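Local coordinates for 4-alpha-glucanotransferase (Streptococcus agalactiae, PDB 6M6T), which belongs to the amylomaltase family of TIM-barrel enzymes and is modelled with glycans bound in its pocket, at residues S131-L134 with Q135-W139; L487-I490 with T491-N495; G154-A157 with L158-D162; A103-F106 with E107-P111. All coordinates share one frame; numbering follows the deposited sequence.

Overall arrangement
Following the chain from the N terminus, interaction 4 starts helix 105-122, interaction 1 ends helix 126-134 and packs against helices 140-152 and 182-208, interaction 3 turns the loop between helices 140-152 and 164-167, and interaction 2 ends helix 481-493. All are local: each joins residues three to five apart in one continuous run, so none closes a long loop, and none nests within or crosses another. Interactions 3 and 4 lie on the same side of the chain's centre, with nearest atoms about 6 Å apart. Interaction 2 lies on the opposite side from interaction 3, their centres about 52 Å apart, where the last helix packs near strand 6-10 of the parallel barrel.

Interaction 1. Residues S131-L134 with Q135-W139; sequences SDFL and QEEKW
F133 O takes the backbone N-H groups of both E136 and E137, the second bond being nearly straight (E137 N to F133 O 3.1 Å, 167° at the hydrogen), while E136 N lies above the carbonyl plane at 3.0 Å from F133 O. Two residues earlier, S131 O receives Q135 N at 3.0 Å, and beyond the helix end K138 CA makes a C-H...O contact with L134 O at 3.2 Å. Among the side chains, F133 and E137 carry the contact. Chi1 (-39°) keeps E137 CG beside its own backbone N and sets this methylene against the ring, CG to F133 CE1 3.5 Å; the bend at chi2 then turns the carboxylate aside, toward W139. The approach is oblique, with ring and carboxylate planes 53° apart. Phenylalanine suits this buried place, where Y193 of helix 182-208 meets its ring edge-to-face; glutamate gives the ring an aliphatic stem, and its carboxylate accepts a weak bond from W139 NE1 (to E137 OE1, 3.4 Å). L134 turns to V140 and T141 of the next helix. D132 is held by a salt bridge to R128, which probably eases the nearness of E136, since D132 OD1 and E136 OE1 are 5.5 Å apart. The chemistry therefore divides the helix end into a nonpolar side, where F133 and L134 pack, and an acidic side with D132 and E136 that probably stays ionised.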
loop_
_atom_site.group_PDB
_atom_site.type_symbol
_atom_site.label_atom_id
_atom_site.label_comp_id
_atom_site.label_asym_id
_atom_site.label_seq_id
_atom_site.Cartn_x
_atom_site.Cartn_y
_atom_site.Cartn_z
ATOM N N SER A 131 -25.242 -11.390 0.172
ATOM C CA SER A 131 -25.977 -10.161 -0.090
ATOM C C SER A 131 -25.904 -9.222 1.106
ATOM O O SER A 131 -25.718 -8.009 0.941
ATOM C CB SER A 131 -27.433 -10.481 -0.459
ATOM O OG SER A 131 -28.316 -10.315 0.644
ATOM N N ASP A 132 -26.025 -9.765 2.321
ATOM C CA ASP A 132 -25.771 -8.967 3.519
ATOM C C ASP A 132 -24.387 -8.324 3.488
ATOM O O ASP A 132 -24.170 -7.287 4.125
ATOM C CB ASP A 132 -25.913 -9.839 4.769
ATOM C CG ASP A 132 -27.130 -9.484 5.606
ATOM O OD1 ASP A 132 -27.746 -8.415 5.361
ATOM O OD2 ASP A 132 -27.458 -10.271 6.525
ATOM N N PHE A 133 -23.435 -8.943 2.779
ATOM C CA PHE A 133 -22.126 -8.327 2.560
ATOM C C PHE A 133 -22.197 -7.201 1.525
ATOM O O PHE A 133 -21.677 -6.099 1.755
ATOM C CB PHE A 133 -21.122 -9.397 2.129
ATOM C CG PHE A 133 -19.814 -8.847 1.646
ATOM C CD1 PHE A 133 -18.941 -8.225 2.528
ATOM C CD2 PHE A 133 -19.457 -8.951 0.308
ATOM C CE1 PHE A 133 -17.731 -7.721 2.085
ATOM C CE2 PHE A 133 -18.251 -8.451 -0.149
ATOM C CZ PHE A 133 -17.387 -7.831 0.737
ATOM N N LEU A 134 -22.826 -7.459 0.367
ATOM C CA LEU A 134 -22.875 -6.443 -0.689
ATOM C C LEU A 134 -23.613 -5.187 -0.249
ATOM O O LEU A 134 -23.455 -4.127 -0.874
ATOM C CB LEU A 134 -23.534 -6.995 -1.953
ATOM C CG LEU A 134 -22.880 -8.232 -2.552
ATOM C CD1 LEU A 134 -23.806 -8.850 -3.575
ATOM C CD2 LEU A 134 -21.547 -7.885 -3.150
ATOM N N GLN A 135 -24.425 -5.285 0.804
ATOM C CA GLN A 135 -25.146 -4.110 1.266
ATOM C C GLN A 135 -24.232 -3.155 2.031
ATOM O O GLN A 135 -24.461 -1.942 2.020
ATOM C CB GLN A 135 -26.352 -4.529 2.119
ATOM C CG GLN A 135 -27.285 -3.358 2.396
ATOM C CD GLN A 135 -28.737 -3.749 2.602
ATOM O OE1 GLN A 135 -29.056 -4.922 2.834
ATOM N NE2 GLN A 135 -29.635 -2.754 2.516
ATOM N N GLU A 136 -23.186 -3.668 2.679
ATOM C CA GLU A 136 -22.229 -2.815 3.373
ATOM C C GLU A 136 -21.075 -2.378 2.487
ATOM O O GLU A 136 -20.499 -1.314 2.709
ATOM C CB GLU A 136 -21.690 -3.525 4.630
ATOM C CG GLU A 136 -22.797 -3.995 5.590
ATOM C CD GLU A 136 -22.345 -5.034 6.607
ATOM O OE1 GLU A 136 -22.878 -6.168 6.562
ATOM O OE2 GLU A 136 -21.480 -4.717 7.455
ATOM N N GLU A 137 -20.703 -3.182 1.507
ATOM C CA GLU A 137 -19.734 -2.780 0.491
ATOM C C GLU A 137 -20.487 -2.772 -0.841
ATOM O O GLU A 137 -20.517 -3.764 -1.573
ATOM C CB GLU A 137 -18.514 -3.725 0.459
ATOM C CG GLU A 137 -18.044 -4.196 1.825
ATOM C CD GLU A 137 -17.284 -3.124 2.617
ATOM O OE1 GLU A 137 -17.080 -2.009 2.078
ATOM O OE2 GLU A 137 -16.890 -3.404 3.784
ATOM N N LYS A 138 -21.132 -1.647 -1.149
ATOM C CA LYS A 138 -22.025 -1.606 -2.302
ATOM C C LYS A 138 -21.274 -1.543 -3.632
ATOM O O LYS A 138 -21.872 -1.820 -4.674
ATOM C CB LYS A 138 -22.991 -0.427 -2.163
ATOM C CG LYS A 138 -23.802 -0.472 -0.880
ATOM C CD LYS A 138 -25.151 0.229 -1.021
ATOM C CE LYS A 138 -26.087 -0.196 0.101
ATOM N NZ LYS A 138 -27.139 0.787 0.458
ATOM N N TRP A 139 -19.975 -1.214 -3.612
ATOM C CA TRP A 139 -19.113 -1.103 -4.792
ATOM C C TRP A 139 -18.735 -2.443 -5.389
ATOM O O TRP A 139 -18.034 -2.453 -6.416
ATOM C CB TRP A 139 -17.807 -0.373 -4.441
ATOM C CG TRP A 139 -17.082 -1.049 -3.281
ATOM C CD1 TRP A 139 -17.128 -0.683 -1.959
ATOM C CD2 TRP A 139 -16.260 -2.235 -3.334
ATOM N NE1 TRP A 139 -16.370 -1.540 -1.203
ATOM C CE2 TRP A 139 -15.828 -2.499 -2.019
ATOM C CE3 TRP A 139 -15.835 -3.082 -4.366
ATOM C CZ2 TRP A 139 -15.008 -3.575 -1.713
ATOM C CZ3 TRP A 139 -15.028 -4.136 -4.062
ATOM C CH2 TRP A 139 -14.616 -4.378 -2.747
#

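Interaction 2. Residues L487-I490 with T491-N495; sequences LKEI and TTIYN
T491 and T492 swing their hydroxyls to the side of their own backbone N, opposite the carbonyl carbon (chi1 -60° and -35°), which hangs each OG1 back over the preceding turn toward L487 and K488. T491 OG1 donates to L487 O at 2.9 Å and T492 OG1 to K488 O at 2.6 Å, both from above the carbonyl plane. Each carbonyl also accepts the N-H of the same threonine, so two bonds grip each oxygen; threonine, beta-branched and not a strong helix former, fits here because its hydroxyl finds an acceptor in the helix's own carbonyl. The T491 hydroxyl is further engaged by Q41, and the methyl L487 CD1 lies 3.9 Å from T491 OG1. K488 and T492 run side by side, the lysine's ammonium going to the carbonyl of E38. E489 and I493 are likewise aligned, with E489 CG 4.0 Å from I493 CG1, and the carboxylate of E489 continues to R434. Past these, I493 CG2 rests over the centre of the Y494 ring, while I490 O is at the ring's edge, 3.5 Å from Y494 CD2. Y437 of helix 428-438 touches L487, I490 and T491 on the buried side. N495, an asparagine that tolerates positive phi (63°), sends its N to T492 O at 3.2 Å. With the following amide bonded to T491 O, this is a Schellman motif, here terminating the last helix of the barrel protein.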
loop_
_atom_site.group_PDB
_atom_site.type_symbol
_atom_site.label_atom_id
_atom_site.label_comp_id
_atom_site.label_asym_id
_atom_site.label_seq_id
_atom_site.Cartn_x
_atom_site.Cartn_y
_atom_site.Cartn_z
ATOM N N LEU A 487 14.556 -5.315 19.493
ATOM C CA LEU A 487 13.456 -4.382 19.266
ATOM C C LEU A 487 12.796 -4.001 20.587
ATOM O O LEU A 487 12.546 -2.818 20.848
ATOM C CB LEU A 487 12.430 -4.963 18.278
ATOM C CG LEU A 487 11.191 -4.110 17.938
ATOM C CD1 LEU A 487 11.581 -2.715 17.485
ATOM C CD2 LEU A 487 10.278 -4.765 16.917
ATOM N N LYS A 488 12.524 -4.984 21.449
ATOM C CA LYS A 488 11.943 -4.645 22.747
ATOM C C LYS A 488 12.843 -3.685 23.510
ATOM O O LYS A 488 12.355 -2.756 24.163
ATOM C CB LYS A 488 11.675 -5.890 23.598
ATOM C CG LYS A 488 10.924 -5.545 24.882
ATOM C CD LYS A 488 10.770 -6.727 25.795
ATOM C CE LYS A 488 9.327 -6.873 26.276
ATOM N NZ LYS A 488 8.944 -8.311 26.536
ATOM N N GLU A 489 14.162 -3.884 23.423
ATOM C CA GLU A 489 15.085 -3.034 24.168
ATOM C C GLU A 489 15.003 -1.590 23.692
ATOM O O GLU A 489 14.805 -0.681 24.501
ATOM C CB GLU A 489 16.520 -3.555 24.059
ATOM C CG GLU A 489 17.543 -2.669 24.744
ATOM C CD GLU A 489 18.955 -3.003 24.323
ATOM O OE1 GLU A 489 19.921 -2.366 24.820
ATOM O OE2 GLU A 489 19.094 -3.919 23.486
ATOM N N ILE A 490 15.154 -1.354 22.386
ATOM C CA ILE A 490 15.086 0.028 21.927
ATOM C C ILE A 490 13.706 0.615 22.205
ATOM O O ILE A 490 13.567 1.834 22.403
ATOM C CB ILE A 490 15.470 0.163 20.438
ATOM C CG1 ILE A 490 14.409 -0.454 19.530
ATOM C CG2 ILE A 490 16.866 -0.399 20.184
ATOM C CD1 ILE A 490 14.920 -0.691 18.176
ATOM N N THR A 491 12.673 -0.222 22.274
ATOM C CA THR A 491 11.360 0.334 22.571
ATOM C C THR A 491 11.238 0.737 24.042
ATOM O O THR A 491 10.568 1.733 24.357
ATOM C CB THR A 491 10.273 -0.656 22.145
ATOM O OG1 THR A 491 10.385 -0.908 20.737
ATOM C CG2 THR A 491 8.902 -0.102 22.429
ATOM N N THR A 492 11.908 0.015 24.950
ATOM C CA THR A 492 11.867 0.360 26.378
ATOM C C THR A 492 12.821 1.510 26.729
ATOM O O THR A 492 12.444 2.438 27.449
ATOM C CB THR A 492 12.197 -0.869 27.236
ATOM O OG1 THR A 492 11.678 -2.048 26.615
ATOM C CG2 THR A 492 11.573 -0.741 28.616
ATOM N N ILE A 493 14.062 1.448 26.251
ATOM C CA ILE A 493 15.065 2.456 26.575
ATOM C C ILE A 493 14.590 3.848 26.184
ATOM O O ILE A 493 14.805 4.816 26.914
ATOM C CB ILE A 493 16.400 2.103 25.891
ATOM C CG1 ILE A 493 16.992 0.832 26.514
ATOM C CG2 ILE A 493 17.379 3.264 25.963
ATOM C CD1 ILE A 493 17.675 1.055 27.844
ATOM N N TYR A 494 13.952 3.987 25.026
ATOM C CA TYR A 494 13.606 5.318 24.544
ATOM C C TYR A 494 12.152 5.671 24.774
ATOM O O TYR A 494 11.657 6.626 24.170
ATOM C CB TYR A 494 13.957 5.450 23.081
ATOM C CG TYR A 494 15.430 5.382 22.882
ATOM C CD1 TYR A 494 16.242 6.397 23.341
ATOM C CD2 TYR A 494 16.020 4.293 22.261
ATOM C CE1 TYR A 494 17.608 6.356 23.172
ATOM C CE2 TYR A 494 17.394 4.235 22.085
ATOM C CZ TYR A 494 18.184 5.273 22.547
ATOM O OH TYR A 494 19.554 5.246 22.380
ATOM N N ASN A 495 11.470 4.919 25.644
ATOM C CA ASN A 495 10.145 5.237 26.164
ATOM C C ASN A 495 9.053 5.285 25.093
ATOM O O ASN A 495 8.369 6.299 24.959
ATOM C CB ASN A 495 10.217 6.554 26.929
ATOM C CG ASN A 495 9.076 6.729 27.904
ATOM O OD1 ASN A 495 8.389 5.772 28.232
ATOM N ND2 ASN A 495 8.862 7.966 28.368
#

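Interaction 3. Residues G154-A157 with L158-D162; sequences GNKA and LQEWD
L158 follows A157 at the start of a tight reversal, with its N-H bonded to D224. Its CA lies against one face of the W161 indole, offset toward the rim, while the leucine side chain points elsewhere into buried, nonpolar surroundings that suit it. Q159 bends its chain at chi2, bringing OE1 to 3.8 Å from A157 CB; its amide nitrogen is occupied by the carbonyl of A223. E160 does most of the gripping. Its N-H meets A157 O at 3.1 Å from above the carbonyl plane, completing a type I turn over 157-160. Its CG sits between backbone N and carbonyl carbon (chi1 58°), and from there the extended chain reaches back until OE1 accepts A157 N at 3.2 Å, with 155° at the hydrogen, through the anti lone pair. Glutamate has the length for this return bond, and the small alanine sits with its methyl near Q159 OE1 and D224. The K156 side chain crosses E160 at about a right angle, with its methylenes touching the acid, K156 CB to E160 OE1 3.7 Å, while the ammonium stays 5.7 Å from OE1. W161 then brings the edge of its pyrrole to K156 O, which accepts a weak bond from NE1 at 3.1 Å. The indole touches I149 of helix 140-152 and I166 and I167 of helix 164-167, and also meets F153, and W229 edge-to-face. With L158 on F146 and on V228 of helix 226-230, the turn lodges where three helices converge.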
loop_
_atom_site.group_PDB
_atom_site.type_symbol
_atom_site.label_atom_id
_atom_site.label_comp_id
_atom_site.label_asym_id
_atom_site.label_seq_id
_atom_site.Cartn_x
_atom_site.Cartn_y
_atom_site.Cartn_z
ATOM N N GLY A 154 -9.599 -11.499 -22.465
ATOM C CA GLY A 154 -8.268 -12.049 -22.341
ATOM C C GLY A 154 -7.346 -11.260 -21.446
ATOM O O GLY A 154 -6.156 -11.133 -21.761
ATOM N N ASN A 155 -7.861 -10.731 -20.329
ATOM C CA ASN A 155 -7.071 -9.927 -19.397
ATOM C C ASN A 155 -6.369 -8.799 -20.134
ATOM O O ASN A 155 -5.161 -8.594 -19.997
ATOM C CB ASN A 155 -6.054 -10.780 -18.640
ATOM C CG ASN A 155 -6.693 -11.691 -17.613
ATOM O OD1 ASN A 155 -7.648 -11.315 -16.923
ATOM N ND2 ASN A 155 -6.154 -12.897 -17.495
ATOM N N LYS A 156 -7.136 -8.096 -20.970
ATOM C CA LYS A 156 -6.661 -6.931 -21.707
ATOM C C LYS A 156 -7.131 -5.657 -21.019
ATOM O O LYS A 156 -8.186 -5.628 -20.379
ATOM C CB LYS A 156 -7.150 -6.961 -23.158
ATOM C CG LYS A 156 -6.376 -7.934 -24.022
ATOM C CD LYS A 156 -6.343 -7.540 -25.482
ATOM C CE LYS A 156 -5.082 -8.096 -26.130
ATOM N NZ LYS A 156 -5.102 -9.593 -26.195
ATOM N N ALA A 157 -6.338 -4.601 -21.152
ATOM C CA ALA A 157 -6.681 -3.348 -20.499
ATOM C C ALA A 157 -8.036 -2.834 -20.972
ATOM O O ALA A 157 -8.499 -3.137 -22.076
ATOM C CB ALA A 157 -5.610 -2.299 -20.769
ATOM N N LEU A 158 -8.664 -2.034 -20.109
ATOM C CA LEU A 158 -9.961 -1.431 -20.414
ATOM C C LEU A 158 -9.930 -0.612 -21.699
ATOM O O LEU A 158 -10.919 -0.568 -22.434
ATOM C CB LEU A 158 -10.398 -0.550 -19.250
ATOM C CG LEU A 158 -11.455 0.494 -19.568
ATOM C CD1 LEU A 158 -12.845 -0.140 -19.488
ATOM C CD2 LEU A 158 -11.320 1.723 -18.642
ATOM N N GLN A 159 -8.813 0.056 -21.982
ATOM C CA GLN A 159 -8.750 0.899 -23.171
ATOM C C GLN A 159 -8.693 0.090 -24.461
ATOM O O GLN A 159 -9.053 0.615 -25.523
ATOM C CB GLN A 159 -7.539 1.830 -23.093
ATOM C CG GLN A 159 -7.651 2.899 -22.015
ATOM C CD GLN A 159 -7.345 2.373 -20.617
ATOM O OE1 GLN A 159 -6.689 1.339 -20.459
ATOM N NE2 GLN A 159 -7.824 3.089 -19.595
ATOM N N GLU A 160 -8.251 -1.166 -24.397
ATOM C CA GLU A 160 -8.075 -1.984 -25.588
ATOM C C GLU A 160 -9.079 -3.137 -25.673
ATOM O O GLU A 160 -8.850 -4.091 -26.426
ATOM C CB GLU A 160 -6.635 -2.508 -25.665
ATOM C CG GLU A 160 -6.181 -3.334 -24.450
ATOM C CD GLU A 160 -4.752 -3.915 -24.573
ATOM O OE1 GLU A 160 -4.299 -4.591 -23.603
ATOM O OE2 GLU A 160 -4.090 -3.702 -25.625
ATOM N N TRP A 161 -10.191 -3.072 -24.931
ATOM C CA TRP A 161 -11.267 -4.035 -25.156
ATOM C C TRP A 161 -11.749 -3.899 -26.596
ATOM O O TRP A 161 -11.440 -2.929 -27.289
ATOM C CB TRP A 161 -12.444 -3.831 -24.188
ATOM C CG TRP A 161 -12.163 -4.114 -22.722
ATOM C CD1 TRP A 161 -11.018 -4.644 -22.182
ATOM C CD2 TRP A 161 -13.047 -3.869 -21.611
ATOM N NE1 TRP A 161 -11.138 -4.740 -20.805
ATOM C CE2 TRP A 161 -12.371 -4.273 -20.435
ATOM C CE3 TRP A 161 -14.343 -3.355 -21.497
ATOM C CZ2 TRP A 161 -12.948 -4.171 -19.169
ATOM C CZ3 TRP A 161 -14.913 -3.252 -20.228
ATOM C CH2 TRP A 161 -14.213 -3.657 -19.085
ATOM N N ASP A 162 -12.514 -4.892 -27.053
ATOM C CA ASP A 162 -12.926 -4.950 -28.454
ATOM C C ASP A 162 -14.284 -4.319 -28.723
ATOM O O ASP A 162 -14.528 -3.858 -29.842
ATOM C CB ASP A 162 -12.948 -6.402 -28.941
ATOM C CG ASP A 162 -11.578 -7.045 -28.889
ATOM O OD1 ASP A 162 -10.843 -6.760 -27.910
ATOM O OD2 ASP A 162 -11.236 -7.824 -29.816
#

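Interaction 4. Residues A103-F106 with E107-P111; sequences AGLF and EKRRP
G104 stands at the N-cap of helix 105-122, where its carbonyl oxygen receives K108 N at 3.1 Å from above the carbonyl plane. Its phi is positive (80°), a conformation that suits a residue without a side chain. E107, at the third position of the helix, lays its CB 3.2 Å from G104 O; its carboxylate is met by K108, NZ to OE1 3.0 Å, in a salt bridge approached from above the carboxylate plane. A glutamate in the first turn suits its place, because its negative charge probably interacts well with the amide N-H groups at the start of the helix. L105 comes next, its carbonyl oxygen taking R109 N at 3.0 Å. L105 and R109 run side by side; R109 is extended through chi2 (177°), which lays CD beside the leucine branch, L105 CD2 to R109 CD 3.5 Å. Leucine fits this buried side, which H70 and F93 help to line, and the arginine supplies an aliphatic stem whose NH2 end makes a weak hydrogen bond to the I72 carbonyl. F106 and R110 likewise lie side by side, pointing the same way. The ring's CE1 lies 4.0 Å from R110 NH1, with ring and guanidinium planes 77° apart, an oblique approach. R110 has its main partners elsewhere: a salt bridge through NE to E114 and a cation-pi contact with Y187. A glycine N-cap, a glutamate at the third helical position and i to i+4 side-chain pairs make this a characteristic helix start, and the kink at P111, whose nitrogen carries no hydrogen, follows directly.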
loop_
_atom_site.group_PDB
_atom_site.type_symbol
_atom_site.label_atom_id
_atom_site.label_comp_id
_atom_site.label_asym_id
_atom_site.label_seq_id
_atom_site.Cartn_x
_atom_site.Cartn_y
_atom_site.Cartn_z
ATOM N N ALA A 103 4.465 -14.015 -11.222
ATOM C CA ALA A 103 4.288 -14.624 -12.535
ATOM C C ALA A 103 3.729 -16.031 -12.365
ATOM O O ALA A 103 4.427 -16.937 -11.891
ATOM C CB ALA A 103 5.618 -14.655 -13.295
ATOM N N GLY A 104 2.466 -16.226 -12.725
ATOM C CA GLY A 104 1.873 -17.533 -12.568
ATOM C C GLY A 104 1.390 -17.888 -11.178
ATOM O O GLY A 104 0.988 -19.034 -10.958
ATOM N N LEU A 105 1.407 -16.964 -10.224
ATOM C CA LEU A 105 0.755 -17.273 -8.954
ATOM C C LEU A 105 -0.748 -17.008 -9.032
ATOM O O LEU A 105 -1.553 -17.723 -8.413
ATOM C CB LEU A 105 1.395 -16.470 -7.828
ATOM C CG LEU A 105 0.672 -16.620 -6.502
ATOM C CD1 LEU A 105 1.680 -16.819 -5.404
ATOM C CD2 LEU A 105 -0.162 -15.386 -6.240
ATOM N N PHE A 106 -1.136 -15.972 -9.785
ATOM C CA PHE A 106 -2.537 -15.814 -10.161
ATOM C C PHE A 106 -3.001 -17.015 -10.964
ATOM O O PHE A 106 -4.153 -17.447 -10.845
ATOM C CB PHE A 106 -2.741 -14.518 -10.960
ATOM C CG PHE A 106 -4.189 -14.107 -11.089
ATOM C CD1 PHE A 106 -5.005 -14.678 -12.070
ATOM C CD2 PHE A 106 -4.745 -13.173 -10.213
ATOM C CE1 PHE A 106 -6.341 -14.323 -12.180
ATOM C CE2 PHE A 106 -6.083 -12.809 -10.318
ATOM C CZ PHE A 106 -6.879 -13.384 -11.307
ATOM N N GLU A 107 -2.113 -17.551 -11.804
ATOM C CA GLU A 107 -2.373 -18.818 -12.476
ATOM C C GLU A 107 -2.756 -19.903 -11.471
ATOM O O GLU A 107 -3.816 -20.531 -11.589
ATOM C CB GLU A 107 -1.137 -19.222 -13.294
ATOM C CG GLU A 107 -1.127 -20.670 -13.816
ATOM C CD GLU A 107 0.286 -21.267 -13.958
ATOM O OE1 GLU A 107 0.666 -22.146 -13.134
ATOM O OE2 GLU A 107 1.014 -20.854 -14.899
ATOM N N LYS A 108 -1.924 -20.108 -10.444
ATOM C CA LYS A 108 -2.064 -21.298 -9.616
ATOM C C LYS A 108 -3.132 -21.179 -8.535
ATOM O O LYS A 108 -3.604 -22.209 -8.042
ATOM C CB LYS A 108 -0.722 -21.655 -8.975
ATOM C CG LYS A 108 0.321 -22.134 -9.978
ATOM C CD LYS A 108 1.262 -23.177 -9.379
ATOM C CE LYS A 108 2.301 -23.618 -10.404
ATOM N NZ LYS A 108 2.907 -22.445 -11.098
ATOM N N ARG A 109 -3.530 -19.972 -8.139
ATOM C CA ARG A 109 -4.544 -19.901 -7.093
ATOM C C ARG A 109 -5.945 -20.158 -7.615
ATOM O O ARG A 109 -6.848 -20.422 -6.813
ATOM C CB ARG A 109 -4.522 -18.538 -6.404
ATOM C CG ARG A 109 -3.189 -18.164 -5.814
ATOM C CD ARG A 109 -3.246 -16.768 -5.223
ATOM N NE ARG A 109 -4.134 -16.676 -4.063
ATOM C CZ ARG A 109 -3.810 -17.086 -2.839
ATOM N NH1 ARG A 109 -2.621 -17.632 -2.613
ATOM N NH2 ARG A 109 -4.675 -16.955 -1.844
ATOM N N ARG A 110 -6.145 -20.102 -8.938
ATOM C CA ARG A 110 -7.493 -19.928 -9.469
ATOM C C ARG A 110 -8.359 -21.181 -9.347
ATOM O O ARG A 110 -9.508 -21.064 -8.888
ATOM C CB ARG A 110 -7.414 -19.419 -10.912
ATOM C CG ARG A 110 -8.731 -18.982 -11.477
ATOM C CD ARG A 110 -9.314 -17.889 -10.630
ATOM N NE ARG A 110 -10.624 -17.437 -11.098
ATOM C CZ ARG A 110 -10.824 -16.634 -12.142
ATOM N NH1 ARG A 110 -9.796 -16.191 -12.865
ATOM N NH2 ARG A 110 -12.062 -16.287 -12.467
ATOM N N PRO A 111 -7.912 -22.383 -9.755
ATOM C CA PRO A 111 -8.685 -23.598 -9.413
ATOM C C PRO A 111 -9.126 -23.661 -7.957
ATOM O O PRO A 111 -10.280 -24.013 -7.671
ATOM C CB PRO A 111 -7.702 -24.738 -9.728
ATOM C CG PRO A 111 -6.348 -24.069 -9.928
ATOM C CD PRO A 111 -6.693 -22.727 -10.502
#